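Local coordinates for conserved hypothetical protein (Shewanella loihica, PDB 2GPI) that is of unknown function, belongs to the DUF1488 family and may take part in transcriptional regulation of the shikimate pathway, at residues I6-E10 and E67-E71; L18-F23 and C34-Q38. One frame throughout, in Å; residues are numbered along the deposited sequence.

Interaction 1: residues I6-E10 and E67-E71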
ATOM      1  N   ILE A   6      -8.485   7.355  -9.259  1.00 13.08           N
ATOM      2  CA  ILE A   6      -7.637   6.284  -8.704  1.00 11.66           C
ATOM      3  C   ILE A   6      -8.421   5.584  -7.629  1.00 13.16           C
ATOM      4  O   ILE A   6      -8.729   6.156  -6.607  1.00 12.91           O
ATOM      5  CB  ILE A   6      -6.271   6.776  -8.131  1.00 14.23           C
ATOM      6  CG1 ILE A   6      -5.465   7.465  -9.232  1.00 14.71           C
ATOM      7  CG2 ILE A   6      -5.477   5.581  -7.556  1.00 14.04           C
ATOM      8  CD1 ILE A   6      -4.397   8.469  -8.751  1.00 16.84           C
ATOM      9  N   ILE A   7      -8.783   4.325  -7.872  1.00 10.22           N
ATOM     10  CA  ILE A   7      -9.611   3.544  -6.966  1.00 11.44           C
ATOM     11  C   ILE A   7      -8.770   2.475  -6.269  1.00 11.02           C
ATOM     12  O   ILE A   7      -7.986   1.776  -6.909  1.00 14.05           O
ATOM     13  CB  ILE A   7     -10.696   2.823  -7.760  1.00 11.46           C
ATOM     14  CG1 ILE A   7     -11.617   3.833  -8.481  1.00 14.12           C
ATOM     15  CG2 ILE A   7     -11.508   1.851  -6.858  1.00 16.49           C
ATOM     16  CD1 ILE A   7     -12.616   3.173  -9.512  1.00 15.16           C
ATOM     17  N   PHE A   8      -8.947   2.339  -4.966  1.00 11.03           N
ATOM     18  CA  PHE A   8      -8.320   1.274  -4.218  1.00 10.85           C
ATOM     19  C   PHE A   8      -9.289   0.113  -4.090  1.00 11.72           C
ATOM     20  O   PHE A   8     -10.379   0.233  -3.499  1.00 12.74           O
ATOM     21  CB  PHE A   8      -7.825   1.800  -2.883  1.00 13.59           C
ATOM     22  CG  PHE A   8      -6.701   2.750  -3.071  1.00 10.76           C
ATOM     23  CD1 PHE A   8      -5.404   2.282  -3.133  1.00 10.88           C
ATOM     24  CD2 PHE A   8      -6.936   4.064  -3.331  1.00 11.58           C
ATOM     25  CE1 PHE A   8      -4.355   3.134  -3.438  1.00 10.65           C
ATOM     26  CE2 PHE A   8      -5.882   4.920  -3.577  1.00 12.08           C
ATOM     27  CZ  PHE A   8      -4.583   4.429  -3.630  1.00 12.95           C
ATOM     28  N   THR A   9      -8.922  -0.991  -4.720  1.00 11.70           N
ATOM     29  CA  THR A   9      -9.850  -2.086  -4.901  1.00 11.91           C
ATOM     30  C   THR A   9      -9.792  -3.188  -3.838  1.00 13.12           C
ATOM     31  O   THR A   9     -10.540  -4.189  -3.931  1.00 12.82           O
ATOM     32  CB  THR A   9      -9.661  -2.665  -6.316  1.00 13.17           C
ATOM     33  OG1 THR A   9      -8.285  -3.030  -6.524  1.00 14.22           O
ATOM     34  CG2 THR A   9     -10.111  -1.676  -7.399  1.00  9.66           C
ATOM     35  N   GLU A  10      -8.940  -3.003  -2.821  1.00 11.86           N
ATOM     36  CA  GLU A  10      -8.993  -3.810  -1.600  1.00 12.73           C
ATOM     37  C   GLU A  10      -8.737  -5.307  -1.800  1.00 14.28           C
ATOM     38  O   GLU A  10      -9.309  -6.142  -1.095  1.00 14.26           O
ATOM     39  CB  GLU A  10     -10.315  -3.576  -0.849  1.00 14.41           C
ATOM     40  CG  GLU A  10     -10.549  -2.095  -0.478  1.00 17.73           C
ATOM     41  CD  GLU A  10      -9.345  -1.430   0.191  1.00 21.28           C
ATOM     42  OE1 GLU A  10      -8.937  -1.850   1.301  1.00 16.83           O
ATOM     43  OE2 GLU A  10      -8.806  -0.438  -0.393  1.00 20.57           O
ATOM     44  N   GLU A  67      -3.381   4.281   1.960  1.00 11.04           N
ATOM     45  CA  GLU A  67      -3.906   4.501   0.611  1.00 10.90           C
ATOM     46  C   GLU A  67      -3.786   5.990   0.206  1.00 10.17           C
ATOM     47  O   GLU A  67      -3.507   6.260  -0.987  1.00 10.58           O
ATOM     48  CB  GLU A  67      -5.335   3.945   0.482  1.00 11.27           C
ATOM     49  CG  GLU A  67      -5.322   2.373   0.562  1.00 14.71           C
ATOM     50  CD  GLU A  67      -6.658   1.691   0.466  1.00 16.22           C
ATOM     51  OE1 GLU A  67      -7.719   2.337   0.645  1.00 16.05           O
ATOM     52  OE2 GLU A  67      -6.644   0.449   0.173  1.00 18.64           O
ATOM     53  N   GLU A  68      -3.916   6.923   1.166  1.00 10.83           N
ATOM     54  CA  GLU A  68      -3.707   8.334   0.857  1.00 10.29           C
ATOM     55  C   GLU A  68      -2.311   8.537   0.302  1.00 11.62           C
ATOM     56  O   GLU A  68      -2.110   9.244  -0.686  1.00 11.92           O
ATOM     57  CB  GLU A  68      -3.918   9.217   2.084  1.00 10.96           C
ATOM     58  CG  GLU A  68      -3.745  10.651   1.835  1.00 12.17           C
ATOM     59  CD  GLU A  68      -4.174  11.498   3.008  1.00 22.87           C
ATOM     60  OE1 GLU A  68      -4.135  11.026   4.150  1.00 35.56           O
ATOM     61  OE2 GLU A  68      -4.530  12.662   2.775  1.00 38.66           O
ATOM     62  N   GLN A  69      -1.348   7.935   0.981  1.00 10.31           N
ATOM     63  CA  GLN A  69       0.064   8.065   0.572  1.00 12.09           C
ATOM     64  C   GLN A  69       0.296   7.384  -0.803  1.00 10.42           C
ATOM     65  O   GLN A  69       0.975   7.953  -1.653  1.00 11.23           O
ATOM     66  CB  GLN A  69       1.007   7.525   1.645  1.00 12.22           C
ATOM     67  CG  GLN A  69       2.473   7.659   1.282  1.00 12.54           C
ATOM     68  CD  GLN A  69       3.000   9.067   1.073  1.00 19.03           C
ATOM     69  OE1 GLN A  69       2.414  10.044   1.536  1.00 23.01           O
ATOM     70  NE2 GLN A  69       4.168   9.177   0.414  1.00 20.39           N
ATOM     71  N   ALA A  70      -0.300   6.202  -1.027  1.00 10.90           N
ATOM     72  CA  ALA A  70      -0.159   5.539  -2.320  1.00 11.11           C
ATOM     73  C   ALA A  70      -0.741   6.404  -3.419  1.00 10.84           C
ATOM     74  O   ALA A  70      -0.177   6.478  -4.530  1.00 12.01           O
ATOM     75  CB  ALA A  70      -0.843   4.162  -2.302  1.00 11.79           C
ATOM     76  N   GLU A  71      -1.883   7.045  -3.141  1.00 10.64           N
ATOM     77  CA  GLU A  71      -2.524   7.916  -4.122  1.00 10.69           C
ATOM     78  C   GLU A  71      -1.632   9.094  -4.512  1.00 10.59           C
ATOM     79  O   GLU A  71      -1.490   9.414  -5.706  1.00 12.04           O
ATOM     80  CB  GLU A  71      -3.879   8.406  -3.609  1.00 10.93           C
ATOM     81  CG  GLU A  71      -4.804   8.847  -4.739  1.00 14.86           C
ATOM     82  CD  GLU A  71      -4.622  10.229  -5.139  1.00 20.42           C
ATOM     83  OE1 GLU A  71      -4.026  11.015  -4.358  1.00 19.75           O
ATOM     84  OE2 GLU A  71      -5.113  10.567  -6.270  1.00 23.15           O
TER
HETATM   85  O   HOH W   1      -6.404  -1.759  -2.148  1.00 12.58           O
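Glu-67 OE2 is met by Glu-10 OE2 at only 2.4 Å and lies near water 1, which can donate to it, although other acceptors compete for the water's protons. Here helix 63-75 packs on strand 6-8, at the margin of a mixed beta sheet. At so short an oxygen-oxygen distance, one of the two acids probably holds a proton. The carboxylate planes are steeply turned, 73° apart. Arg-63 forms salt bridges to Glu-67 OE1 and Glu-10 OE1, which would ease the gathering of negative charge. Water 1 also accepts a bond from Glu-10 N at 2.9 Å.

The strand runs roughly antiparallel to the helix, with the segment axes 10.0 Å apart. Phe-8 fills the gap. Glu-67 CB sits over the centre of its ring, 3.9 Å from the centroid, in a CH-pi contact. The Glu-67 chain is extended beyond CG (chi2 179°). This carries its carboxylate back past the ring to Phe-8 CB, which Glu-67 OE2 approaches to 3.5 Å. The far end of the ring points into the helix. Phe-8 CE1 touches Ala-70 CB at 3.8 Å. Ile-6 meets the helix nearer its C-terminal end, with Ile-6 CD1 3.3 Å from Glu-71 OE2. Phe-8 CZ lies 3.4 Å from Glu-67 O, the carbonyl that accepts the helix bond from Glu-71 N.

Interaction 2: residues L18-F23 and C34-Q38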
ATOM      1  N   LEU A  18       8.581 -10.300  -1.032  1.00 18.01           N
ATOM      2  CA  LEU A  18       8.959  -8.958  -0.612  1.00 18.98           C
ATOM      3  C   LEU A  18       8.792  -8.688   0.890  1.00 20.78           C
ATOM      4  O   LEU A  18       9.204  -7.630   1.351  1.00 21.00           O
ATOM      5  CB  LEU A  18       8.111  -7.947  -1.349  1.00 20.11           C
ATOM      6  CG  LEU A  18       8.164  -7.981  -2.871  1.00 26.40           C
ATOM      7  CD1 LEU A  18       7.276  -6.908  -3.487  1.00 27.41           C
ATOM      8  CD2 LEU A  18       9.639  -7.812  -3.294  1.00 23.09           C
ATOM      9  N   SER A  19       8.155  -9.602   1.619  1.00 16.02           N
ATOM     10  CA  SER A  19       7.742  -9.364   3.022  1.00 14.19           C
ATOM     11  C   SER A  19       6.986  -8.054   3.125  1.00 12.63           C
ATOM     12  O   SER A  19       7.445  -7.112   3.788  1.00 14.58           O
ATOM     13  CB  SER A  19       8.926  -9.365   3.971  1.00 15.94           C
ATOM     14  OG  SER A  19       9.535 -10.653   3.975  1.00 19.56           O
ATOM     15  N   ALA A  20       5.853  -7.998   2.419  1.00 12.42           N
ATOM     16  CA  ALA A  20       5.071  -6.774   2.286  1.00 12.08           C
ATOM     17  C   ALA A  20       3.598  -7.103   2.207  1.00 11.77           C
ATOM     18  O   ALA A  20       3.237  -8.172   1.716  1.00 13.14           O
ATOM     19  CB  ALA A  20       5.507  -6.038   1.009  1.00 11.21           C
ATOM     20  N   ILE A  21       2.739  -6.186   2.649  1.00 12.86           N
ATOM     21  CA  ILE A  21       1.349  -6.207   2.262  1.00 12.47           C
ATOM     22  C   ILE A  21       1.246  -5.670   0.829  1.00 14.48           C
ATOM     23  O   ILE A  21       1.763  -4.586   0.501  1.00 14.82           O
ATOM     24  CB  ILE A  21       0.439  -5.380   3.187  1.00 14.81           C
ATOM     25  CG1 ILE A  21       0.254  -6.073   4.576  1.00 16.05           C
ATOM     26  CG2 ILE A  21      -0.968  -5.127   2.528  1.00 13.48           C
ATOM     27  CD1 ILE A  21      -0.656  -7.268   4.527  1.00 17.76           C
ATOM     28  N   HIS A  22       0.589  -6.451   0.011  1.00 13.20           N
ATOM     29  CA  HIS A  22       0.301  -6.102  -1.381  1.00 12.75           C
ATOM     30  C   HIS A  22      -1.174  -5.624  -1.411  1.00 13.06           C
ATOM     31  O   HIS A  22      -2.112  -6.357  -1.017  1.00 12.31           O
ATOM     32  CB  HIS A  22       0.610  -7.316  -2.267  1.00 19.11           C
ATOM     33  CG  HIS A  22       0.130  -7.188  -3.723  1.00 16.08           C
ATOM     34  ND1 HIS A  22      -0.026  -8.270  -4.557  1.00 19.18           N
ATOM     35  CD2 HIS A  22      -0.166  -6.085  -4.467  1.00 15.52           C
ATOM     36  CE1 HIS A  22      -0.407  -7.848  -5.754  1.00 17.65           C
ATOM     37  NE2 HIS A  22      -0.509  -6.525  -5.728  1.00 14.82           N
ATOM     38  N   PHE A  23      -1.375  -4.409  -1.920  1.00 12.18           N
ATOM     39  CA  PHE A  23      -2.711  -3.852  -2.065  1.00 11.47           C
ATOM     40  C   PHE A  23      -2.836  -3.275  -3.481  1.00 12.61           C
ATOM     41  O   PHE A  23      -1.862  -3.021  -4.137  1.00 14.56           O
ATOM     42  CB  PHE A  23      -3.118  -2.863  -0.971  1.00 12.45           C
ATOM     43  CG  PHE A  23      -2.253  -1.624  -0.836  1.00 11.89           C
ATOM     44  CD1 PHE A  23      -0.974  -1.678  -0.308  1.00 10.66           C
ATOM     45  CD2 PHE A  23      -2.734  -0.398  -1.235  1.00 11.31           C
ATOM     46  CE1 PHE A  23      -0.231  -0.510  -0.140  1.00 12.19           C
ATOM     47  CE2 PHE A  23      -1.973   0.769  -1.076  1.00 11.15           C
ATOM     48  CZ  PHE A  23      -0.744   0.709  -0.548  1.00 11.89           C
ATOM     49  N   CYS A  34       0.464  -2.013  -5.407  1.00 10.61           N
ATOM     50  CA  CYS A  34       1.072  -1.190  -4.364  1.00 11.15           C
ATOM     51  C   CYS A  34       1.527  -2.090  -3.216  1.00 12.16           C
ATOM     52  O   CYS A  34       0.940  -3.153  -2.971  1.00 11.90           O
ATOM     53  CB  CYS A  34       0.087  -0.203  -3.775  1.00 11.57           C
ATOM     54  SG  CYS A  34      -0.667   0.897  -5.008  1.00 12.32           S
ATOM     55  N   TYR A  35       2.553  -1.652  -2.530  1.00 11.26           N
ATOM     56  CA  TYR A  35       3.192  -2.459  -1.490  1.00 11.11           C
ATOM     57  C   TYR A  35       3.578  -1.588  -0.309  1.00 12.43           C
ATOM     58  O   TYR A  35       4.022  -0.481  -0.470  1.00 12.78           O
ATOM     59  CB  TYR A  35       4.416  -3.150  -2.034  1.00 11.68           C
ATOM     60  CG  TYR A  35       4.120  -4.088  -3.172  1.00 13.73           C
ATOM     61  CD1 TYR A  35       4.121  -3.661  -4.489  1.00 13.73           C
ATOM     62  CD2 TYR A  35       3.797  -5.423  -2.924  1.00 16.46           C
ATOM     63  CE1 TYR A  35       3.782  -4.508  -5.497  1.00 14.52           C
ATOM     64  CE2 TYR A  35       3.494  -6.297  -3.937  1.00 14.18           C
ATOM     65  CZ  TYR A  35       3.479  -5.840  -5.256  1.00 11.62           C
ATOM     66  OH  TYR A  35       3.179  -6.689  -6.277  1.00 15.78           O
ATOM     67  N   ILE A  36       3.390  -2.122   0.891  1.00 12.99           N
ATOM     68  CA  ILE A  36       3.949  -1.527   2.108  1.00 11.52           C
ATOM     69  C   ILE A  36       4.714  -2.640   2.852  1.00 12.87           C
ATOM     70  O   ILE A  36       4.134  -3.678   3.234  1.00 12.93           O
ATOM     71  CB  ILE A  36       2.888  -0.781   2.987  1.00 12.32           C
ATOM     72  CG1 ILE A  36       3.528  -0.134   4.209  1.00 14.90           C
ATOM     73  CG2 ILE A  36       1.713  -1.697   3.392  1.00 11.27           C
ATOM     74  CD1 ILE A  36       2.606   0.840   4.972  1.00 15.01           C
ATOM     75  N   GLY A  37       6.013  -2.427   2.992  1.00 13.63           N
ATOM     76  CA  GLY A  37       6.849  -3.440   3.587  1.00 12.83           C
ATOM     77  C   GLY A  37       6.593  -3.662   5.070  1.00 14.15           C
ATOM     78  O   GLY A  37       6.056  -2.805   5.784  1.00 14.23           O
ATOM     79  N   GLN A  38       6.955  -4.854   5.527  1.00 13.39           N
ATOM     80  CA  GLN A  38       6.758  -5.247   6.929  1.00 13.88           C
ATOM     81  C   GLN A  38       7.286  -4.182   7.877  1.00 12.04           C
ATOM     82  O   GLN A  38       6.555  -3.751   8.819  1.00 13.66           O
ATOM     83  CB  GLN A  38       7.426  -6.575   7.183  1.00 13.78           C
ATOM     84  CG  GLN A  38       7.140  -7.057   8.577  1.00 15.14           C
ATOM     85  CD  GLN A  38       7.665  -8.441   8.821  1.00 18.29           C
ATOM     86  OE1 GLN A  38       7.996  -9.182   7.878  1.00 18.54           O
ATOM     87  NE2 GLN A  38       7.746  -8.809  10.090  1.00 19.01           N
TER
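Tyr-35 lies alongside His-22, its cross-strand partner in a non-hydrogen-bonded pair. Tyr-35 CB is 3.9 Å from Ile-21 O. With CG beside the backbone N (chi1 -61°), the tyrosine ring leans over the neighbouring strand. CD2 meets Leu-18 CD1 and His-22 CB. Tyr-35 CE2 comes to 3.5 Å from His-22 CG. CZ passes near His-22 CD2, and Tyr-35 OH ends over the centre of the imidazole, 3.7 Å from His-22 NE2. The two rings form an offset stack with planes 21° apart. Leu-18 CD1 covers the opposite face of the tyrosine, so the ring is sandwiched. Asp-33 accepts a hydrogen bond from His-22 NE2 and so helps fix the imidazole.

On the other side of the sheet Phe-23 takes the crowded position between backbone N and carbonyl carbon (chi1 60°). This folds its ring back over Cys-34, whose CB lies 3.5 Å from the Phe-23 ring centroid. The sulfur approaches the same ring obliquely. With an alanine here, Cys-34 CB and SG would probably lose their aromatic cover, and a gap would be likely to open toward Ile-66 and Ala-70 of helix 63-75.

The backbones are tied by paired bonds, Ile-21 with Ile-36 and Phe-23 with Cys-34. The pairing ends at Gly-37, the N-cap of helix 38-45, and Gln-38 N then donates to Ser-19 O at 2.9 Å. Ser-19 and Ala-20, set opposite Asp-15, form a G1 beta bulge between strand 13-15 and strand 20-27. Strands 20-27 and 30-37 themselves make an antiparallel beta hairpin.

Strand 6-8 pairs with strand 20-27, so the two contacts share a sheet. In sequence, the hairpin of interaction 2 falls between the segments of interaction 1. Interaction 2 holds strand to strand through five backbone hydrogen bonds, with side chains packing on both faces. Six of its eleven touching residues are buried, against two of six in interaction 1. Interaction 1 sets helix 63-75 against strand 6-8 mainly by side chains, with no clear direct hydrogen bond between the segments, and ends in a cluster of acids. The two meet at Phe-23, whose CE2 is 3.8 Å from Ala-70 CB and 4.1 Å from Phe-8 CE1. The apolar layer between helix 63-75 and the sheet is therefore continuous, while the Tyr-35 and His-22 stack lies on the other sheet face.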